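Local coordinates for protein nidogen (Mus musculus, PDB 1NPE) that probably acts as a basement-membrane linker protein, whose six-bladed YWTD beta-propeller domain binds laminin, at residues T2-A7 with Y254-A259; V49-D54 with E82-D87. All blocks are in the same frame, centred on the assembly; numbering follows the deposited sequence.

Contact 1 (T2-A7 with Y254-A259)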
ATOM      1  N   THR A   2     -19.178  -5.815 -18.762  1.00 39.05           N
ATOM      2  CA  THR A   2     -18.083  -5.864 -17.801  1.00 38.12           C
ATOM      3  C   THR A   2     -17.117  -4.702 -18.029  1.00 36.49           C
ATOM      4  O   THR A   2     -16.749  -4.397 -19.163  1.00 36.72           O
ATOM      5  CB  THR A   2     -17.307  -7.186 -17.897  1.00 39.59           C
ATOM      6  OG1 THR A   2     -16.717  -7.293 -19.198  1.00 43.02           O
ATOM      7  CG2 THR A   2     -18.235  -8.372 -17.671  1.00 41.10           C
ATOM      8  N   HIS A   3     -16.698  -4.065 -16.942  1.00 33.85           N
ATOM      9  CA  HIS A   3     -15.794  -2.930 -17.043  1.00 31.63           C
ATOM     10  C   HIS A   3     -14.552  -3.110 -16.194  1.00 30.51           C
ATOM     11  O   HIS A   3     -14.528  -3.915 -15.261  1.00 30.40           O
ATOM     12  CB  HIS A   3     -16.512  -1.644 -16.612  1.00 30.99           C
ATOM     13  CG  HIS A   3     -17.781  -1.375 -17.363  1.00 32.09           C
ATOM     14  ND1 HIS A   3     -18.962  -2.033 -17.090  1.00 33.46           N
ATOM     15  CD2 HIS A   3     -18.049  -0.531 -18.387  1.00 30.54           C
ATOM     16  CE1 HIS A   3     -19.902  -1.608 -17.915  1.00 31.69           C
ATOM     17  NE2 HIS A   3     -19.374  -0.696 -18.712  1.00 33.47           N
ATOM     18  N   LEU A   4     -13.506  -2.381 -16.563  1.00 28.96           N
ATOM     19  CA  LEU A   4     -12.248  -2.386 -15.832  1.00 26.95           C
ATOM     20  C   LEU A   4     -12.243  -1.095 -15.032  1.00 25.89           C
ATOM     21  O   LEU A   4     -12.646  -0.046 -15.539  1.00 23.68           O
ATOM     22  CB  LEU A   4     -11.054  -2.371 -16.783  1.00 27.48           C
ATOM     23  CG  LEU A   4     -10.245  -3.646 -16.981  1.00 28.30           C
ATOM     24  CD1 LEU A   4      -9.048  -3.319 -17.864  1.00 28.61           C
ATOM     25  CD2 LEU A   4      -9.776  -4.191 -15.643  1.00 28.76           C
ATOM     26  N   LEU A   5     -11.781  -1.176 -13.791  1.00 23.98           N
ATOM     27  CA  LEU A   5     -11.726  -0.016 -12.918  1.00 22.58           C
ATOM     28  C   LEU A   5     -10.356   0.080 -12.275  1.00 22.71           C
ATOM     29  O   LEU A   5      -9.830  -0.921 -11.778  1.00 22.43           O
ATOM     30  CB  LEU A   5     -12.788  -0.139 -11.821  1.00 22.42           C
ATOM     31  CG  LEU A   5     -14.258  -0.065 -12.238  1.00 22.78           C
ATOM     32  CD1 LEU A   5     -15.122  -0.858 -11.282  1.00 24.06           C
ATOM     33  CD2 LEU A   5     -14.698   1.379 -12.289  1.00 21.33           C
ATOM     34  N   PHE A   6      -9.754   1.265 -12.325  1.00 22.33           N
ATOM     35  CA  PHE A   6      -8.458   1.455 -11.688  1.00 21.92           C
ATOM     36  C   PHE A   6      -8.349   2.778 -10.938  1.00 22.71           C
ATOM     37  O   PHE A   6      -9.078   3.726 -11.218  1.00 22.27           O
ATOM     38  CB  PHE A   6      -7.288   1.235 -12.659  1.00 20.61           C
ATOM     39  CG  PHE A   6      -7.197   2.241 -13.771  1.00 21.35           C
ATOM     40  CD1 PHE A   6      -7.710   1.948 -15.034  1.00 20.94           C
ATOM     41  CD2 PHE A   6      -6.535   3.450 -13.578  1.00 19.93           C
ATOM     42  CE1 PHE A   6      -7.561   2.839 -16.098  1.00 20.02           C
ATOM     43  CE2 PHE A   6      -6.377   4.349 -14.632  1.00 23.62           C
ATOM     44  CZ  PHE A   6      -6.891   4.040 -15.900  1.00 20.31           C
ATOM     45  N   ALA A   7      -7.446   2.823  -9.965  1.00 23.61           N
ATOM     46  CA  ALA A   7      -7.263   4.004  -9.142  1.00 22.96           C
ATOM     47  C   ALA A   7      -6.072   4.890  -9.487  1.00 24.36           C
ATOM     48  O   ALA A   7      -5.030   4.418  -9.941  1.00 22.95           O
ATOM     49  CB  ALA A   7      -7.190   3.596  -7.677  1.00 21.66           C
ATOM     50  N   TYR A 254      -2.931   2.956  -9.204  1.00 18.06           N
ATOM     51  CA  TYR A 254      -2.958   2.092  -8.034  1.00 18.00           C
ATOM     52  C   TYR A 254      -3.783   0.811  -8.214  1.00 17.49           C
ATOM     53  O   TYR A 254      -3.508   0.025  -9.119  1.00 18.35           O
ATOM     54  CB  TYR A 254      -3.377   2.887  -6.791  1.00 18.39           C
ATOM     55  CG  TYR A 254      -2.389   3.991  -6.469  1.00 21.66           C
ATOM     56  CD1 TYR A 254      -1.090   3.687  -6.053  1.00 23.40           C
ATOM     57  CD2 TYR A 254      -2.727   5.337  -6.641  1.00 22.50           C
ATOM     58  CE1 TYR A 254      -0.150   4.692  -5.823  1.00 26.18           C
ATOM     59  CE2 TYR A 254      -1.792   6.351  -6.412  1.00 25.56           C
ATOM     60  CZ  TYR A 254      -0.509   6.020  -6.008  1.00 26.58           C
ATOM     61  OH  TYR A 254       0.434   7.006  -5.827  1.00 30.06           O
ATOM     62  N   GLY A 255      -4.765   0.592  -7.344  1.00 16.26           N
ATOM     63  CA  GLY A 255      -5.588  -0.602  -7.421  1.00 15.08           C
ATOM     64  C   GLY A 255      -6.337  -0.787  -8.726  1.00 16.06           C
ATOM     65  O   GLY A 255      -6.578   0.167  -9.468  1.00 17.46           O
ATOM     66  N   ILE A 256      -6.732  -2.024  -8.985  1.00 15.77           N
ATOM     67  CA  ILE A 256      -7.454  -2.369 -10.197  1.00 17.10           C
ATOM     68  C   ILE A 256      -8.407  -3.524  -9.905  1.00 19.43           C
ATOM     69  O   ILE A 256      -8.067  -4.456  -9.174  1.00 22.61           O
ATOM     70  CB  ILE A 256      -6.470  -2.750 -11.336  1.00 14.87           C
ATOM     71  CG1 ILE A 256      -7.197  -2.857 -12.673  1.00 12.71           C
ATOM     72  CG2 ILE A 256      -5.748  -4.042 -11.011  1.00 13.46           C
ATOM     73  CD1 ILE A 256      -6.251  -2.953 -13.859  1.00 11.82           C
ATOM     74  N   THR A 257      -9.608  -3.447 -10.464  1.00 20.48           N
ATOM     75  CA  THR A 257     -10.609  -4.477 -10.263  1.00 23.14           C
ATOM     76  C   THR A 257     -11.526  -4.554 -11.481  1.00 24.57           C
ATOM     77  O   THR A 257     -11.557  -3.639 -12.308  1.00 25.99           O
ATOM     78  CB  THR A 257     -11.428  -4.205  -8.974  1.00 21.94           C
ATOM     79  OG1 THR A 257     -12.278  -5.321  -8.697  1.00 24.46           O
ATOM     80  CG2 THR A 257     -12.270  -2.941  -9.112  1.00 21.26           C
ATOM     81  N   ILE A 258     -12.239  -5.665 -11.613  1.00 26.54           N
ATOM     82  CA  ILE A 258     -13.145  -5.842 -12.737  1.00 29.02           C
ATOM     83  C   ILE A 258     -14.604  -5.861 -12.307  1.00 28.79           C
ATOM     84  O   ILE A 258     -14.991  -6.612 -11.414  1.00 30.43           O
ATOM     85  CB  ILE A 258     -12.803  -7.117 -13.533  1.00 31.46           C
ATOM     86  CG1 ILE A 258     -11.462  -6.923 -14.232  1.00 33.35           C
ATOM     87  CG2 ILE A 258     -13.883  -7.419 -14.568  1.00 31.87           C
ATOM     88  CD1 ILE A 258     -11.072  -8.047 -15.134  1.00 36.80           C
ATOM     89  N   ALA A 259     -15.399  -5.003 -12.936  1.00 28.09           N
ATOM     90  CA  ALA A 259     -16.823  -4.911 -12.646  1.00 27.91           C
ATOM     91  C   ALA A 259     -17.582  -5.901 -13.515  1.00 27.87           C
ATOM     92  O   ALA A 259     -17.838  -5.638 -14.686  1.00 28.59           O
ATOM     93  CB  ALA A 259     -17.323  -3.497 -12.903  1.00 26.64           C
TER
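L4 and I258 face each other as a non-hydrogen-bonded pair, and their side chains cross obliquely. Methyl CD2 of L4 presses on CG1 of I258 at 3.5 Å. The same methyl also approaches I256, with L4 CD2 4.1 Å from I256 CD1. F6 shares this face, but its ring turns off elsewhere. Its CG sits between the backbone N and the carbonyl carbon (chi1 66°), and the ring packs on E13 and L15 of strand 11-17. Only the root of the side chain stays close, with F6 CB 4.1 Å from I256 CG1.

On the other face, L5 and T257 lie side by side and point the same way. CB of L5 is 3.9 Å from CG2 of T257. Further out, L5 CD1 reaches the methyl CB of A259 at 3.8 Å. This is the closing blade of a six-bladed beta-propeller. Strand 256-259, from the C-terminal end, is the innermost strand of a blade whose other three strands come from the N terminus. Strand 36-44 of the next blade packs on A7, T257 and A259, and strand 211-217 of the preceding blade packs on I256 and I258.

The backbones are joined by six hydrogen bonds. L5 N and T257 O are 2.9 Å apart, and the C=O...N angle is 169°. At the last bond the donor comes from a different side: Y254 N lies 2.7 Å from A7 O, 37° above the carbonyl plane. The Y254 ring then leads away from A7.

Contact 2 (V49-D54 with E82-D87)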
ATOM      1  N   VAL A  49     -21.596  -2.660  -6.666  1.00 26.59           N
ATOM      2  CA  VAL A  49     -21.013  -1.573  -5.892  1.00 24.24           C
ATOM      3  C   VAL A  49     -19.490  -1.646  -5.852  1.00 22.94           C
ATOM      4  O   VAL A  49     -18.905  -2.711  -5.632  1.00 21.79           O
ATOM      5  CB  VAL A  49     -21.577  -1.555  -4.435  1.00 24.62           C
ATOM      6  CG1 VAL A  49     -20.975  -0.404  -3.631  1.00 24.26           C
ATOM      7  CG2 VAL A  49     -23.088  -1.419  -4.459  1.00 25.54           C
ATOM      8  N   VAL A  50     -18.863  -0.495  -6.076  1.00 21.42           N
ATOM      9  CA  VAL A  50     -17.411  -0.364  -6.061  1.00 19.42           C
ATOM     10  C   VAL A  50     -16.932   0.040  -4.659  1.00 19.76           C
ATOM     11  O   VAL A  50     -17.466   0.976  -4.064  1.00 19.91           O
ATOM     12  CB  VAL A  50     -16.947   0.711  -7.089  1.00 18.23           C
ATOM     13  CG1 VAL A  50     -15.425   0.863  -7.067  1.00 17.83           C
ATOM     14  CG2 VAL A  50     -17.415   0.337  -8.490  1.00 16.31           C
ATOM     15  N   TYR A  51     -15.964  -0.702  -4.120  1.00 18.05           N
ATOM     16  CA  TYR A  51     -15.390  -0.403  -2.809  1.00 17.44           C
ATOM     17  C   TYR A  51     -13.940   0.064  -2.988  1.00 17.61           C
ATOM     18  O   TYR A  51     -13.253  -0.369  -3.926  1.00 16.66           O
ATOM     19  CB  TYR A  51     -15.428  -1.632  -1.893  1.00 16.66           C
ATOM     20  CG  TYR A  51     -16.801  -1.977  -1.363  1.00 18.38           C
ATOM     21  CD1 TYR A  51     -17.772  -2.529  -2.196  1.00 18.17           C
ATOM     22  CD2 TYR A  51     -17.131  -1.755  -0.025  1.00 19.05           C
ATOM     23  CE1 TYR A  51     -19.032  -2.848  -1.715  1.00 19.48           C
ATOM     24  CE2 TYR A  51     -18.395  -2.075   0.468  1.00 18.26           C
ATOM     25  CZ  TYR A  51     -19.338  -2.618  -0.385  1.00 18.94           C
ATOM     26  OH  TYR A  51     -20.597  -2.915   0.073  1.00 21.19           O
ATOM     27  N   TRP A  52     -13.478   0.929  -2.079  1.00 16.81           N
ATOM     28  CA  TRP A  52     -12.113   1.458  -2.145  1.00 17.94           C
ATOM     29  C   TRP A  52     -11.515   1.830  -0.799  1.00 17.61           C
ATOM     30  O   TRP A  52     -12.221   1.983   0.197  1.00 16.35           O
ATOM     31  CB  TRP A  52     -12.049   2.702  -3.049  1.00 18.20           C
ATOM     32  CG  TRP A  52     -12.778   3.917  -2.495  1.00 19.46           C
ATOM     33  CD1 TRP A  52     -12.340   4.771  -1.519  1.00 19.44           C
ATOM     34  CD2 TRP A  52     -14.078   4.380  -2.874  1.00 19.55           C
ATOM     35  NE1 TRP A  52     -13.290   5.730  -1.263  1.00 20.71           N
ATOM     36  CE2 TRP A  52     -14.366   5.514  -2.078  1.00 18.76           C
ATOM     37  CE3 TRP A  52     -15.030   3.946  -3.807  1.00 20.06           C
ATOM     38  CZ2 TRP A  52     -15.566   6.217  -2.187  1.00 20.68           C
ATOM     39  CZ3 TRP A  52     -16.227   4.647  -3.914  1.00 20.62           C
ATOM     40  CH2 TRP A  52     -16.483   5.770  -3.105  1.00 19.69           C
ATOM     41  N   THR A  53     -10.194   1.974  -0.792  1.00 17.68           N
ATOM     42  CA  THR A  53      -9.470   2.391   0.396  1.00 17.76           C
ATOM     43  C   THR A  53      -8.755   3.684   0.026  1.00 17.92           C
ATOM     44  O   THR A  53      -8.287   3.850  -1.105  1.00 18.17           O
ATOM     45  CB  THR A  53      -8.422   1.356   0.863  1.00 18.31           C
ATOM     46  OG1 THR A  53      -7.352   1.275  -0.089  1.00 16.88           O
ATOM     47  CG2 THR A  53      -9.063  -0.009   1.046  1.00 18.60           C
ATOM     48  N   ASP A  54      -8.704   4.599   0.982  1.00 18.60           N
ATOM     49  CA  ASP A  54      -8.069   5.895   0.808  1.00 18.99           C
ATOM     50  C   ASP A  54      -7.034   6.080   1.915  1.00 19.83           C
ATOM     51  O   ASP A  54      -7.370   5.995   3.096  1.00 19.86           O
ATOM     52  CB  ASP A  54      -9.144   6.985   0.886  1.00 19.49           C
ATOM     53  CG  ASP A  54      -8.571   8.347   1.208  1.00 20.08           C
ATOM     54  OD1 ASP A  54      -9.091   9.001   2.134  1.00 21.18           O
ATOM     55  OD2 ASP A  54      -7.603   8.757   0.540  1.00 19.51           O
ATOM     56  N   GLU A  82      -4.664  -0.508   2.187  1.00 14.18           N
ATOM     57  CA  GLU A  82      -4.163  -0.579   0.823  1.00 13.72           C
ATOM     58  C   GLU A  82      -4.696  -1.687  -0.067  1.00 14.21           C
ATOM     59  O   GLU A  82      -4.284  -1.809  -1.219  1.00 15.48           O
ATOM     60  CB  GLU A  82      -2.645  -0.654   0.855  1.00 15.30           C
ATOM     61  CG  GLU A  82      -1.996   0.588   1.417  1.00 14.80           C
ATOM     62  CD  GLU A  82      -0.521   0.415   1.602  1.00 12.51           C
ATOM     63  OE1 GLU A  82       0.111  -0.284   0.786  1.00 16.51           O
ATOM     64  OE2 GLU A  82       0.013   0.981   2.567  1.00 15.79           O
ATOM     65  N   GLY A  83      -5.581  -2.503   0.481  1.00 13.37           N
ATOM     66  CA  GLY A  83      -6.169  -3.594  -0.269  1.00 13.46           C
ATOM     67  C   GLY A  83      -7.506  -3.897   0.369  1.00 14.28           C
ATOM     68  O   GLY A  83      -7.647  -3.797   1.582  1.00 15.15           O
ATOM     69  N   ILE A  84      -8.498  -4.225  -0.446  1.00 14.44           N
ATOM     70  CA  ILE A  84      -9.821  -4.538   0.058  1.00 13.38           C
ATOM     71  C   ILE A  84     -10.449  -5.630  -0.804  1.00 15.00           C
ATOM     72  O   ILE A  84     -10.326  -5.609  -2.030  1.00 14.57           O
ATOM     73  CB  ILE A  84     -10.714  -3.260   0.128  1.00 13.34           C
ATOM     74  CG1 ILE A  84     -12.102  -3.595   0.676  1.00 11.08           C
ATOM     75  CG2 ILE A  84     -10.812  -2.578  -1.244  1.00 11.54           C
ATOM     76  CD1 ILE A  84     -12.922  -2.368   1.052  1.00 10.78           C
ATOM     77  N   ALA A  85     -11.044  -6.622  -0.138  1.00 14.62           N
ATOM     78  CA  ALA A  85     -11.702  -7.752  -0.796  1.00 15.56           C
ATOM     79  C   ALA A  85     -13.091  -7.951  -0.197  1.00 16.01           C
ATOM     80  O   ALA A  85     -13.341  -7.563   0.941  1.00 15.60           O
ATOM     81  CB  ALA A  85     -10.875  -9.013  -0.638  1.00 15.00           C
ATOM     82  N   LEU A  86     -13.982  -8.598  -0.941  1.00 17.03           N
ATOM     83  CA  LEU A  86     -15.341  -8.786  -0.462  1.00 18.14           C
ATOM     84  C   LEU A  86     -15.829 -10.224  -0.410  1.00 19.13           C
ATOM     85  O   LEU A  86     -15.273 -11.109  -1.036  1.00 18.77           O
ATOM     86  CB  LEU A  86     -16.305  -8.004  -1.354  1.00 19.48           C
ATOM     87  CG  LEU A  86     -15.946  -6.575  -1.754  1.00 19.75           C
ATOM     88  CD1 LEU A  86     -16.749  -6.204  -2.960  1.00 19.44           C
ATOM     89  CD2 LEU A  86     -16.192  -5.598  -0.612  1.00 21.88           C
ATOM     90  N   ASP A  87     -16.868 -10.431   0.386  1.00 21.60           N
ATOM     91  CA  ASP A  87     -17.550 -11.712   0.513  1.00 23.86           C
ATOM     92  C   ASP A  87     -18.946 -11.304   0.070  1.00 24.09           C
ATOM     93  O   ASP A  87     -19.722 -10.768   0.864  1.00 24.06           O
ATOM     94  CB  ASP A  87     -17.587 -12.189   1.970  1.00 25.98           C
ATOM     95  CG  ASP A  87     -18.426 -13.462   2.163  1.00 28.49           C
ATOM     96  OD1 ASP A  87     -18.935 -14.040   1.174  1.00 30.01           O
ATOM     97  OD2 ASP A  87     -18.580 -13.889   3.324  1.00 30.30           O
TER
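Y51 and L86 make a CH-pi contact. Methyl CD2 of L86 sits over one face of the Y51 ring, 3.8 Å from its centroid and 14° off the ring normal. The methyl is shifted toward the rim, and its nearest ring atom is CG. The second L86 methyl, CD1, lies 3.9 Å from Y51 CD1. The two side chains meet at a slant. CG of Y51 is anti to the carbonyl carbon (chi1 -74°), which places it where L86 CD2 meets it.

Apolar packing continues with I84. Its CD1 touches the CB of Y51 at 3.9 Å. T53 and I84 slide past each other in opposite directions, with T53 CG2 3.8 Å from I84 CB. Residues 51-54 spell the YWTD motif that names this propeller family. Here it lies on the second strand of one blade and packs against the innermost strand of the next. The two strands run antiparallel, but their axes come no nearer than 6.6 Å, so side chains rather than backbone bonds join the blades. An alanine in place of Y51 would probably leave the L86 methyls without the ring face and R62 without its hydroxyl partner.

The polar groups find partners beyond the two strands. Y51 OH bonds to R62 NH1. T53 OG1 lies 3.8 Å from E82 CA but is gripped by G40 N and P81 O, which ties it to both blades. E82 turns away from T53; its carboxylate makes a salt bridge to R125 and a hydrogen bond to S98, a residue of a cadmium site.

Overall arrangement
The chain enters at strand 2-7, which makes contact 1 only when the chain returns at 254-259. That contact therefore closes a loop of 246 residues and seals the propeller ring within one blade. The C45-C263 disulfide adds a covalent link just beyond it. After the three N-terminal strands the chain starts the next blade at strand 36-44. Contact 2 closes a much shorter loop, from 49-54 to 82-87, and joins that blade to the following one. It is nested inside contact 1. The two centres lie about 11 Å apart. They meet where L5 CD1 packs 3.8 Å from V50 CG2, so three successive blades are linked.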